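Side-chain contact in guanine nucleotide exchange factor p115rhogef (Homo sapiens, PDB 1IAP), which probably activates Rho GTPases by nucleotide exchange and, through its N-terminal RGS-like domain, probably engages G protein alpha subunits: residues Leu22-Val25 with Ala26-Glu30. Residues are numbered along the deposited sequence; the frame is centred on the assembly and turned at random.
Sequences LQHV and ALQFE
His24 and Gln28 meet one turn apart at the C-terminal end of helix 15-28, in the all-helical RGS-like domain. Gln28 CG lies over one face of the imidazole, offset toward its rim. Gln28 CG stands 4.1 Å from the centroid of the His24 ring, a CH-pi contact. The His24 ring and the Gln28 amide are turned 34° against each other. With chi1 at -180°, CG of His24 sits beside the carbonyl carbon, and the ring is carried along the helix toward Gln28 and Phe29. Phe29 CE1 comes to 4.0 Å from His24 NE2, and His24 NE2 sits near the plane of the Phe29 ring, at its edge. That nitrogen is hydrogen-bonded to Asp115, and Phe116 stacks edge-to-face with the imidazole. Both belong to helix 106-121, so the histidine ties the two helices together. Next to it, Val25 CG1 packs 4.2 Å from Phe29 CB, and Val25 also touches Leu34 of helix 32-43.

Beneath these side chains the helix runs out. Ala26 N bonds to Leu22 O at 2.8 Å. Farther on, the bonds from Gln28 N to His24 O and Val25 O are both weak. At Phe29 the backbone turns out of the helix. Phe29 N still closes the last turn on Val25 O at 2.8 Å.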
loop_
_atom_site.group_PDB
_atom_site.type_symbol
_atom_site.label_atom_id
_atom_site.label_comp_id
_atom_site.label_asym_id
_atom_site.label_seq_id
_atom_site.Cartn_x
_atom_site.Cartn_y
_atom_site.Cartn_z
ATOM N N LEU A 22 7.192 3.006 1.350
ATOM C CA LEU A 22 7.071 2.028 0.281
ATOM C C LEU A 22 8.426 1.688 -0.317
ATOM O O LEU A 22 8.726 0.517 -0.534
ATOM C CB LEU A 22 6.134 2.544 -0.823
ATOM C CG LEU A 22 4.700 2.017 -0.985
ATOM C CD1 LEU A 22 4.365 0.904 -0.012
ATOM C CD2 LEU A 22 3.719 3.156 -0.856
ATOM N N GLN A 23 9.238 2.706 -0.601
ATOM C CA GLN A 23 10.559 2.457 -1.172
ATOM C C GLN A 23 11.403 1.623 -0.222
ATOM O O GLN A 23 12.114 0.717 -0.651
ATOM C CB GLN A 23 11.287 3.757 -1.514
ATOM C CG GLN A 23 12.690 3.503 -2.068
ATOM C CD GLN A 23 13.350 4.739 -2.622
ATOM O OE1 GLN A 23 14.563 4.927 -2.487
ATOM N NE2 GLN A 23 12.564 5.582 -3.274
ATOM N N HIS A 24 11.308 1.927 1.068
ATOM C CA HIS A 24 12.050 1.194 2.088
ATOM C C HIS A 24 11.624 -0.278 2.061
ATOM O O HIS A 24 12.444 -1.162 1.836
ATOM C CB HIS A 24 11.772 1.799 3.470
ATOM C CG HIS A 24 12.494 1.117 4.593
ATOM N ND1 HIS A 24 13.856 1.213 4.770
ATOM C CD2 HIS A 24 12.036 0.344 5.606
ATOM C CE1 HIS A 24 14.208 0.530 5.846
ATOM N NE2 HIS A 24 13.122 -0.006 6.372
ATOM N N VAL A 25 10.328 -0.518 2.254
ATOM C CA VAL A 25 9.764 -1.867 2.258
ATOM C C VAL A 25 10.041 -2.645 0.964
ATOM O O VAL A 25 10.492 -3.792 1.010
ATOM C CB VAL A 25 8.238 -1.825 2.554
ATOM C CG1 VAL A 25 7.615 -3.201 2.379
ATOM C CG2 VAL A 25 8.003 -1.315 3.965
ATOM N N ALA A 26 9.817 -2.009 -0.185
ATOM C CA ALA A 26 10.049 -2.657 -1.475
ATOM C C ALA A 26 11.494 -3.142 -1.647
ATOM O O ALA A 26 11.748 -4.102 -2.372
ATOM C CB ALA A 26 9.678 -1.716 -2.614
ATOM N N LEU A 27 12.435 -2.477 -0.985
ATOM C CA LEU A 27 13.839 -2.854 -1.075
ATOM C C LEU A 27 14.359 -3.677 0.102
ATOM O O LEU A 27 15.400 -4.315 -0.010
ATOM C CB LEU A 27 14.717 -1.609 -1.241
ATOM C CG LEU A 27 15.063 -1.106 -2.646
ATOM C CD1 LEU A 27 13.818 -0.789 -3.458
ATOM C CD2 LEU A 27 15.937 0.129 -2.512
ATOM N N GLN A 28 13.630 -3.686 1.216
ATOM C CA GLN A 28 14.077 -4.414 2.404
ATOM C C GLN A 28 13.216 -5.600 2.854
ATOM O O GLN A 28 13.686 -6.449 3.611
ATOM C CB GLN A 28 14.228 -3.440 3.578
ATOM C CG GLN A 28 15.173 -2.268 3.325
ATOM C CD GLN A 28 16.622 -2.693 3.260
ATOM O OE1 GLN A 28 17.217 -3.057 4.274
ATOM N NE2 GLN A 28 17.200 -2.650 2.067
ATOM N N PHE A 29 11.960 -5.649 2.412
ATOM C CA PHE A 29 11.041 -6.721 2.801
ATOM C C PHE A 29 10.154 -7.125 1.630
ATOM O O PHE A 29 10.342 -6.660 0.501
ATOM C CB PHE A 29 10.098 -6.245 3.925
ATOM C CG PHE A 29 10.797 -5.677 5.127
ATOM C CD1 PHE A 29 11.018 -4.306 5.235
ATOM C CD2 PHE A 29 11.193 -6.505 6.174
ATOM C CE1 PHE A 29 11.627 -3.766 6.368
ATOM C CE2 PHE A 29 11.802 -5.975 7.312
ATOM C CZ PHE A 29 12.018 -4.605 7.409
ATOM N N GLU A 30 9.203 -8.016 1.911
ATOM C CA GLU A 30 8.235 -8.450 0.913
ATOM C C GLU A 30 7.158 -7.372 0.953
ATOM O O GLU A 30 6.559 -7.118 1.996
ATOM C CB GLU A 30 7.644 -9.818 1.265
ATOM C CG GLU A 30 8.506 -10.999 0.846
ATOM C CD GLU A 30 8.678 -11.096 -0.663
ATOM O OE1 GLU A 30 9.697 -10.595 -1.189
ATOM O OE2 GLU A 30 7.796 -11.683 -1.324
#